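Local coordinates for nucleoprotein (Schmallenberg virus, PDB 4JNG), which encapsidates the viral RNA genome, protecting it from nucleases and forming the helical nucleocapsid used as template for transcription and replication, at residues F157-L168 with K197-V208. Numbering follows the deposited sequence.
With nucleotides of chain A.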
ATOM      1  N   PHE B 157     -25.489 -11.181 -23.480  1.00 10.23           N
ATOM      2  CA  PHE B 157     -24.821  -9.884 -23.288  1.00 10.98           C
ATOM      3  C   PHE B 157     -24.702  -9.372 -21.847  1.00 11.23           C
ATOM      4  O   PHE B 157     -24.183  -8.282 -21.634  1.00 12.30           O
ATOM      5  CB  PHE B 157     -25.488  -8.801 -24.158  1.00 13.21           C
ATOM      6  CG  PHE B 157     -25.055  -8.823 -25.597  1.00 16.20           C
ATOM      7  CD1 PHE B 157     -23.794  -8.372 -25.960  1.00 19.57           C
ATOM      8  CD2 PHE B 157     -25.915  -9.276 -26.592  1.00 17.25           C
ATOM      9  CE1 PHE B 157     -23.390  -8.384 -27.286  1.00 22.16           C
ATOM     10  CE2 PHE B 157     -25.520  -9.291 -27.918  1.00 19.58           C
ATOM     11  CZ  PHE B 157     -24.253  -8.844 -28.266  1.00 22.66           C
ATOM     12  N   TYR B 158     -25.147 -10.136 -20.854  1.00 11.95           N
ATOM     13  CA  TYR B 158     -25.184  -9.612 -19.483  1.00 12.20           C
ATOM     14  C   TYR B 158     -23.819  -9.202 -18.910  1.00  9.76           C
ATOM     15  O   TYR B 158     -23.721  -8.160 -18.268  1.00 10.61           O
ATOM     16  CB  TYR B 158     -25.916 -10.573 -18.533  1.00 14.09           C
ATOM     17  CG  TYR B 158     -27.417 -10.451 -18.649  1.00 15.73           C
ATOM     18  CD1 TYR B 158     -28.050  -9.242 -18.373  1.00 18.09           C
ATOM     19  CD2 TYR B 158     -28.202 -11.518 -19.062  1.00 14.88           C
ATOM     20  CE1 TYR B 158     -29.421  -9.105 -18.489  1.00 19.53           C
ATOM     21  CE2 TYR B 158     -29.578 -11.389 -19.180  1.00 17.46           C
ATOM     22  CZ  TYR B 158     -30.179 -10.181 -18.890  1.00 20.07           C
ATOM     23  OH  TYR B 158     -31.539 -10.043 -19.002  1.00 23.87           O
ATOM     24  N   PRO B 159     -22.766 -10.014 -19.132  1.00  5.97           N
ATOM     25  CA  PRO B 159     -21.464  -9.651 -18.570  1.00  5.43           C
ATOM     26  C   PRO B 159     -20.927  -8.316 -19.105  1.00  5.99           C
ATOM     27  O   PRO B 159     -20.281  -7.582 -18.370  1.00  5.81           O
ATOM     28  CB  PRO B 159     -20.554 -10.812 -18.997  1.00  5.07           C
ATOM     29  CG  PRO B 159     -21.476 -11.948 -19.250  1.00  5.03           C
ATOM     30  CD  PRO B 159     -22.740 -11.338 -19.775  1.00  5.22           C
ATOM     31  N   LEU B 160     -21.209  -8.024 -20.372  1.00  7.04           N
ATOM     32  CA  LEU B 160     -20.843  -6.748 -20.986  1.00  8.72           C
ATOM     33  C   LEU B 160     -21.493  -5.563 -20.292  1.00 10.17           C
ATOM     34  O   LEU B 160     -20.809  -4.613 -19.917  1.00 11.09           O
ATOM     35  CB  LEU B 160     -21.227  -6.727 -22.467  1.00  9.67           C
ATOM     36  CG  LEU B 160     -21.116  -5.364 -23.164  1.00 11.25           C
ATOM     37  CD1 LEU B 160     -19.699  -4.818 -23.105  1.00 11.03           C
ATOM     38  CD2 LEU B 160     -21.597  -5.480 -24.600  1.00 13.73           C
ATOM     39  N   VAL B 161     -22.814  -5.621 -20.136  1.00 12.62           N
ATOM     40  CA  VAL B 161     -23.563  -4.500 -19.565  1.00 13.58           C
ATOM     41  C   VAL B 161     -23.408  -4.433 -18.043  1.00 13.61           C
ATOM     42  O   VAL B 161     -23.412  -3.344 -17.472  1.00 14.66           O
ATOM     43  CB  VAL B 161     -25.056  -4.499 -19.984  1.00 14.45           C
ATOM     44  CG1 VAL B 161     -25.181  -4.513 -21.503  1.00 14.58           C
ATOM     45  CG2 VAL B 161     -25.830  -5.662 -19.369  1.00 15.53           C
ATOM     46  N   ILE B 162     -23.257  -5.587 -17.391  1.00 12.64           N
ATOM     47  CA  ILE B 162     -22.918  -5.626 -15.958  1.00 11.05           C
ATOM     48  C   ILE B 162     -21.632  -4.838 -15.672  1.00 12.08           C
ATOM     49  O   ILE B 162     -21.493  -4.218 -14.615  1.00 11.93           O
ATOM     50  CB  ILE B 162     -22.748  -7.072 -15.445  1.00 10.80           C
ATOM     51  CG1 ILE B 162     -24.118  -7.756 -15.305  1.00 11.10           C
ATOM     52  CG2 ILE B 162     -22.036  -7.093 -14.091  1.00 10.62           C
ATOM     53  CD1 ILE B 162     -24.051  -9.261 -15.106  1.00 10.84           C
ATOM     54  N   GLU B 163     -20.692  -4.881 -16.611  1.00 12.97           N
ATOM     55  CA  GLU B 163     -19.426  -4.178 -16.449  1.00 13.98           C
ATOM     56  C   GLU B 163     -19.595  -2.687 -16.728  1.00 12.98           C
ATOM     57  O   GLU B 163     -19.030  -1.855 -16.017  1.00 13.24           O
ATOM     58  CB  GLU B 163     -18.358  -4.780 -17.355  1.00 16.21           C
ATOM     59  CG  GLU B 163     -17.005  -4.904 -16.681  1.00 20.66           C
ATOM     60  CD  GLU B 163     -16.369  -6.264 -16.906  1.00 25.23           C
ATOM     61  OE1 GLU B 163     -16.547  -7.149 -16.042  1.00 30.38           O
ATOM     62  OE2 GLU B 163     -15.704  -6.447 -17.945  1.00 31.17           O
ATOM     63  N   MET B 164     -20.376  -2.355 -17.757  1.00 13.87           N
ATOM     64  CA  MET B 164     -20.718  -0.962 -18.034  1.00 15.93           C
ATOM     65  C   MET B 164     -21.302  -0.332 -16.776  1.00 14.47           C
ATOM     66  O   MET B 164     -20.799   0.685 -16.299  1.00 16.94           O
ATOM     67  CB  MET B 164     -21.711  -0.847 -19.201  1.00 19.79           C
ATOM     68  CG  MET B 164     -21.062  -0.910 -20.575  1.00 24.71           C
ATOM     69  SD  MET B 164     -22.257  -0.827 -21.925  1.00 29.00           S
ATOM     70  CE  MET B 164     -21.170  -0.837 -23.345  1.00 30.81           C
ATOM     71  N   HIS B 165     -22.343  -0.960 -16.229  1.00 11.66           N
ATOM     72  CA  HIS B 165     -22.968  -0.495 -14.991  1.00 11.01           C
ATOM     73  C   HIS B 165     -21.977  -0.378 -13.831  1.00 10.78           C
ATOM     74  O   HIS B 165     -22.138   0.489 -12.974  1.00 11.16           O
ATOM     75  CB  HIS B 165     -24.140  -1.405 -14.590  1.00 12.77           C
ATOM     76  CG  HIS B 165     -25.360  -1.225 -15.442  1.00 15.90           C
ATOM     77  ND1 HIS B 165     -26.109  -0.068 -15.429  1.00 18.99           N
ATOM     78  CD2 HIS B 165     -25.960  -2.052 -16.330  1.00 17.97           C
ATOM     79  CE1 HIS B 165     -27.119  -0.190 -16.274  1.00 21.40           C
ATOM     80  NE2 HIS B 165     -27.052  -1.386 -16.832  1.00 21.09           N
ATOM     81  N   ARG B 166     -20.968  -1.246 -13.788  1.00 11.07           N
ATOM     82  CA  ARG B 166     -19.957  -1.160 -12.732  1.00 13.45           C
ATOM     83  C   ARG B 166     -19.103   0.106 -12.860  1.00 16.80           C
ATOM     84  O   ARG B 166     -18.697   0.674 -11.853  1.00 20.27           O
ATOM     85  CB  ARG B 166     -19.057  -2.397 -12.707  1.00 15.01           C
ATOM     86  CG  ARG B 166     -19.639  -3.587 -11.950  1.00 18.53           C
ATOM     87  CD  ARG B 166     -18.539  -4.549 -11.531  1.00 22.02           C
ATOM     88  NE  ARG B 166     -17.754  -5.024 -12.673  1.00 23.33           N
ATOM     89  CZ  ARG B 166     -16.678  -5.807 -12.582  1.00 26.67           C
ATOM     90  NH1 ARG B 166     -16.229  -6.211 -11.404  1.00 28.92           N
ATOM     91  NH2 ARG B 166     -16.027  -6.177 -13.671  1.00 26.86           N
ATOM     92  N   VAL B 167     -18.835   0.541 -14.089  1.00 19.93           N
ATOM     93  CA  VAL B 167     -18.107   1.791 -14.322  1.00 24.20           C
ATOM     94  C   VAL B 167     -18.987   2.993 -13.961  1.00 21.77           C
ATOM     95  O   VAL B 167     -18.508   3.987 -13.408  1.00 20.69           O
ATOM     96  CB  VAL B 167     -17.645   1.903 -15.796  1.00 32.60           C
ATOM     97  CG1 VAL B 167     -17.072   3.286 -16.098  1.00 41.07           C
ATOM     98  CG2 VAL B 167     -16.624   0.818 -16.119  1.00 32.39           C
ATOM     99  N   LEU B 168     -20.277   2.884 -14.268  1.00 19.46           N
ATOM    100  CA  LEU B 168     -21.210   3.994 -14.099  1.00 19.16           C
ATOM    101  C   LEU B 168     -21.681   4.205 -12.664  1.00 11.98           C
ATOM    102  O   LEU B 168     -21.686   5.333 -12.179  1.00 20.58           O
ATOM    103  CB  LEU B 168     -22.429   3.801 -15.005  1.00 21.45           C
ATOM    104  CG  LEU B 168     -22.186   4.111 -16.481  1.00 21.29           C
ATOM    105  CD1 LEU B 168     -23.258   3.469 -17.352  1.00 23.50           C
ATOM    106  CD2 LEU B 168     -22.123   5.619 -16.701  1.00 21.86           C
ATOM    107  N   LYS B 197     -25.831  -5.513 -33.151  1.00 42.56           N
ATOM    108  CA  LYS B 197     -26.625  -6.086 -32.053  1.00 39.75           C
ATOM    109  C   LYS B 197     -26.924  -5.049 -30.962  1.00 37.61           C
ATOM    110  O   LYS B 197     -27.250  -5.409 -29.831  1.00 39.16           O
ATOM    111  CB  LYS B 197     -25.900  -7.294 -31.442  1.00 39.78           C
ATOM    112  CG  LYS B 197     -25.743  -8.478 -32.382  1.00 38.52           C
ATOM    113  CD  LYS B 197     -27.068  -9.180 -32.633  1.00 40.30           C
ATOM    114  CE  LYS B 197     -26.886 -10.380 -33.550  1.00 41.44           C
ATOM    115  NZ  LYS B 197     -28.170 -11.085 -33.819  1.00 44.00           N
ATOM    116  N   ILE B 198     -26.835  -3.769 -31.320  1.00 36.13           N
ATOM    117  CA  ILE B 198     -27.061  -2.652 -30.390  1.00 37.04           C
ATOM    118  C   ILE B 198     -28.439  -2.705 -29.696  1.00 38.49           C
ATOM    119  O   ILE B 198     -28.567  -2.302 -28.538  1.00 38.17           O
ATOM    120  CB  ILE B 198     -26.873  -1.291 -31.121  1.00 34.34           C
ATOM    121  CG1 ILE B 198     -26.698  -0.129 -30.128  1.00 31.64           C
ATOM    122  CG2 ILE B 198     -28.007  -1.026 -32.106  1.00 32.65           C
ATOM    123  CD1 ILE B 198     -25.265   0.342 -29.995  1.00 25.73           C
ATOM    124  N   THR B 199     -29.453  -3.207 -30.403  1.00 36.66           N
ATOM    125  CA  THR B 199     -30.821  -3.302 -29.873  1.00 35.11           C
ATOM    126  C   THR B 199     -30.912  -4.327 -28.738  1.00 35.32           C
ATOM    127  O   THR B 199     -31.508  -4.054 -27.692  1.00 35.48           O
ATOM    128  CB  THR B 199     -31.829  -3.680 -30.986  1.00 31.58           C
ATOM    129  OG1 THR B 199     -31.761  -2.715 -32.045  1.00 34.29           O
ATOM    130  CG2 THR B 199     -33.257  -3.731 -30.455  1.00 22.22           C
ATOM    131  N   GLU B 200     -30.334  -5.505 -28.964  1.00 36.75           N
ATOM    132  CA  GLU B 200     -30.217  -6.530 -27.921  1.00 36.04           C
ATOM    133  C   GLU B 200     -29.434  -6.007 -26.720  1.00 34.99           C
ATOM    134  O   GLU B 200     -29.820  -6.238 -25.575  1.00 32.88           O
ATOM    135  CB  GLU B 200     -29.529  -7.798 -28.456  1.00 34.34           C
ATOM    136  CG  GLU B 200     -30.447  -9.000 -28.646  1.00 37.04           C
ATOM    137  CD  GLU B 200     -31.288  -8.923 -29.907  1.00 37.20           C
ATOM    138  OE1 GLU B 200     -31.677  -7.806 -30.306  1.00 36.78           O
ATOM    139  OE2 GLU B 200     -31.568  -9.989 -30.497  1.00 38.90           O
ATOM    140  N   ILE B 201     -28.337  -5.303 -26.992  1.00 36.56           N
ATOM    141  CA  ILE B 201     -27.443  -4.834 -25.934  1.00 35.31           C
ATOM    142  C   ILE B 201     -28.137  -3.775 -25.090  1.00 35.69           C
ATOM    143  O   ILE B 201     -28.107  -3.843 -23.860  1.00 31.12           O
ATOM    144  CB  ILE B 201     -26.115  -4.283 -26.500  1.00 33.99           C
ATOM    145  CG1 ILE B 201     -25.352  -5.394 -27.229  1.00 35.66           C
ATOM    146  CG2 ILE B 201     -25.235  -3.729 -25.380  1.00 28.35           C
ATOM    147  CD1 ILE B 201     -24.285  -4.891 -28.177  1.00 34.98           C
ATOM    148  N   LYS B 202     -28.770  -2.810 -25.756  1.00 37.52           N
ATOM    149  CA  LYS B 202     -29.517  -1.762 -25.061  1.00 35.41           C
ATOM    150  C   LYS B 202     -30.649  -2.383 -24.238  1.00 28.62           C
ATOM    151  O   LYS B 202     -30.930  -1.937 -23.124  1.00 25.69           O
ATOM    152  CB  LYS B 202     -30.078  -0.727 -26.049  1.00 38.73           C
ATOM    153  CG  LYS B 202     -29.934   0.719 -25.589  1.00 41.49           C
ATOM    154  CD  LYS B 202     -30.550   0.955 -24.217  1.00 41.47           C
ATOM    155  CE  LYS B 202     -30.743   2.437 -23.934  1.00 40.99           C
ATOM    156  NZ  LYS B 202     -29.454   3.177 -23.906  1.00 38.79           N
ATOM    157  N   ALA B 203     -31.284  -3.417 -24.788  1.00 25.22           N
ATOM    158  CA  ALA B 203     -32.319  -4.153 -24.065  1.00 24.94           C
ATOM    159  C   ALA B 203     -31.757  -4.763 -22.780  1.00 21.24           C
ATOM    160  O   ALA B 203     -32.264  -4.495 -21.697  1.00 21.37           O
ATOM    161  CB  ALA B 203     -32.928  -5.232 -24.948  1.00 27.40           C
ATOM    162  N   ALA B 204     -30.695  -5.559 -22.905  1.00 20.35           N
ATOM    163  CA  ALA B 204     -30.056  -6.196 -21.742  1.00 18.33           C
ATOM    164  C   ALA B 204     -29.459  -5.177 -20.756  1.00 17.27           C
ATOM    165  O   ALA B 204     -29.485  -5.396 -19.539  1.00 16.51           O
ATOM    166  CB  ALA B 204     -28.989  -7.181 -22.194  1.00 18.30           C
ATOM    167  N   PHE B 205     -28.915  -4.080 -21.283  1.00 15.22           N
ATOM    168  CA  PHE B 205     -28.455  -2.963 -20.454  1.00 16.54           C
ATOM    169  C   PHE B 205     -29.602  -2.450 -19.578  1.00 17.85           C
ATOM    170  O   PHE B 205     -29.414  -2.174 -18.388  1.00 17.97           O
ATOM    171  CB  PHE B 205     -27.922  -1.830 -21.344  1.00 19.33           C
ATOM    172  CG  PHE B 205     -27.382  -0.649 -20.576  1.00 20.73           C
ATOM    173  CD1 PHE B 205     -26.127  -0.705 -19.978  1.00 19.82           C
ATOM    174  CD2 PHE B 205     -28.122   0.522 -20.456  1.00 23.04           C
ATOM    175  CE1 PHE B 205     -25.626   0.375 -19.272  1.00 19.83           C
ATOM    176  CE2 PHE B 205     -27.622   1.610 -19.753  1.00 22.33           C
ATOM    177  CZ  PHE B 205     -26.373   1.535 -19.158  1.00 21.60           C
ATOM    178  N   ASN B 206     -30.782  -2.334 -20.191  1.00 18.40           N
ATOM    179  CA  ASN B 206     -32.017  -1.943 -19.511  1.00 16.61           C
ATOM    180  C   ASN B 206     -32.439  -2.969 -18.452  1.00 16.97           C
ATOM    181  O   ASN B 206     -32.804  -2.597 -17.333  1.00 16.38           O
ATOM    182  CB  ASN B 206     -33.136  -1.752 -20.547  1.00 15.67           C
ATOM    183  CG  ASN B 206     -34.383  -1.116 -19.962  1.00 13.41           C
ATOM    184  OD1 ASN B 206     -34.313  -0.081 -19.300  1.00 19.93           O
ATOM    185  ND2 ASN B 206     -35.537  -1.726 -20.216  1.00 18.44           N
ATOM    186  N   SER B 207     -32.379  -4.252 -18.806  1.00 16.86           N
ATOM    187  CA  SER B 207     -32.713  -5.339 -17.869  1.00 16.35           C
ATOM    188  C   SER B 207     -31.893  -5.258 -16.582  1.00 14.56           C
ATOM    189  O   SER B 207     -32.451  -5.281 -15.485  1.00 11.79           O
ATOM    190  CB  SER B 207     -32.514  -6.707 -18.529  1.00 17.33           C
ATOM    191  OG  SER B 207     -33.624  -7.038 -19.346  1.00 22.47           O
ATOM    192  N   VAL B 208     -30.573  -5.146 -16.728  1.00 15.81           N
ATOM    193  CA  VAL B 208     -29.674  -4.986 -15.579  1.00 15.50           C
ATOM    194  C   VAL B 208     -29.862  -3.614 -14.951  1.00 14.98           C
ATOM    195  O   VAL B 208     -29.677  -3.449 -13.747  1.00 16.12           O
ATOM    196  CB  VAL B 208     -28.185  -5.155 -15.967  1.00 16.92           C
ATOM    197  CG1 VAL B 208     -27.274  -4.932 -14.761  1.00 16.55           C
ATOM    198  CG2 VAL B 208     -27.949  -6.538 -16.547  1.00 18.23           C
TER
ATOM    199  P     U A  28     -12.066  -5.590  -4.287  1.00 24.81           P
ATOM    200  OP1   U A  28     -12.164  -4.816  -3.024  1.00 30.77           O
ATOM    201  OP2   U A  28     -11.370  -6.900  -4.284  1.00 24.58           O
ATOM    202  O5'   U A  28     -13.547  -5.778  -4.848  1.00 19.95           O
ATOM    203  C5'   U A  28     -14.548  -4.766  -4.634  1.00 19.14           C
ATOM    204  C4'   U A  28     -15.868  -5.187  -5.233  1.00 19.36           C
ATOM    205  O4'   U A  28     -15.733  -5.352  -6.665  1.00 17.63           O
ATOM    206  C3'   U A  28     -16.410  -6.522  -4.749  1.00 20.05           C
ATOM    207  O3'   U A  28     -17.052  -6.370  -3.490  1.00 22.06           O
ATOM    208  C2'   U A  28     -17.343  -6.934  -5.884  1.00 18.07           C
ATOM    209  O2'   U A  28     -18.662  -6.443  -5.763  1.00 19.57           O
ATOM    210  C1'   U A  28     -16.623  -6.363  -7.111  1.00 15.43           C
ATOM    211  N1    U A  28     -15.845  -7.369  -7.847  1.00 11.99           N
ATOM    212  C2    U A  28     -16.349  -7.822  -9.049  1.00 12.95           C
ATOM    213  O2    U A  28     -17.402  -7.424  -9.520  1.00 15.08           O
ATOM    214  N3    U A  28     -15.572  -8.759  -9.685  1.00 13.11           N
ATOM    215  C4    U A  28     -14.372  -9.280  -9.251  1.00 12.41           C
ATOM    216  O4    U A  28     -13.791 -10.120  -9.939  1.00 13.09           O
ATOM    217  C5    U A  28     -13.917  -8.763  -7.997  1.00 11.97           C
ATOM    218  C6    U A  28     -14.654  -7.851  -7.352  1.00 11.66           C
ATOM    219  P     U A  27      -7.396  -7.169  -6.713  1.00 19.39           P
ATOM    220  OP1   U A  27      -6.867  -7.439  -5.353  1.00 19.68           O
ATOM    221  OP2   U A  27      -7.919  -8.298  -7.527  1.00 19.84           O
ATOM    222  O5'   U A  27      -8.534  -6.057  -6.567  1.00 19.05           O
ATOM    223  C5'   U A  27      -8.698  -4.991  -7.527  1.00 18.79           C
ATOM    224  C4'   U A  27     -10.061  -4.325  -7.428  1.00 18.75           C
ATOM    225  O4'   U A  27     -10.539  -4.050  -8.777  1.00 20.18           O
ATOM    226  C3'   U A  27     -11.188  -5.089  -6.725  1.00 18.46           C
ATOM    227  O3'   U A  27     -11.361  -4.647  -5.382  1.00 20.82           O
ATOM    228  C2'   U A  27     -12.418  -4.720  -7.551  1.00 18.50           C
ATOM    229  O2'   U A  27     -13.004  -3.487  -7.180  1.00 19.62           O
ATOM    230  C1'   U A  27     -11.826  -4.608  -8.952  1.00 19.25           C
ATOM    231  N1    U A  27     -11.689  -5.893  -9.660  1.00 20.03           N
ATOM    232  C2    U A  27     -12.611  -6.189 -10.649  1.00 20.63           C
ATOM    233  O2    U A  27     -13.525  -5.445 -10.946  1.00 21.72           O
ATOM    234  N3    U A  27     -12.422  -7.398 -11.270  1.00 19.16           N
ATOM    235  C4    U A  27     -11.430  -8.322 -11.015  1.00 18.49           C
ATOM    236  O4    U A  27     -11.394  -9.368 -11.665  1.00 20.90           O
ATOM    237  C5    U A  27     -10.520  -7.945  -9.981  1.00 18.64           C
ATOM    238  C6    U A  27     -10.675  -6.773  -9.356  1.00 19.71           C
TER
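V161 faces F205 where helix 158-168 crosses helix 198-208 at -58°, the axes 8.9 Å apart at their closest. H165 NE2 donates a hydrogen bond to F205 O, 2.9 Å away and near the imidazole plane; the donor is tilted 17° from the carbonyl plane. The H165 ring lies on the F205 ring in an offset stack, centroids 4.1 Å apart. F205 can lie under the imidazole because its CG is anti to the backbone N (chi1 -178°). M164 CB and L168 CD1 meet the phenyl edge, and M164 SD makes an oblique Met-aromatic contact. The packing is knobs-into-holes: V161 fits among I201, A204, F205 and V208, V208 among Y158, V161, I162 and H165, and F205 among V161, M164, H165 and L168. The pair lies in the C-terminal lobe, with V180 of helix 177-181 and W193 of helix 190-196 against L160. R223 of a second subunit packs on M164 and its Q227 on L168 and F205, forming a subunit interface. V208 CG2 meets the Y158 ring edge, 3.3 Å from CD1. F157, the N-cap residue, takes I201 CG1 over its ring face, 3.5 Å from the centroid (CH-pi). RNA-binding R166 turns to U27 and U28 of chain A and salt-bridges E163.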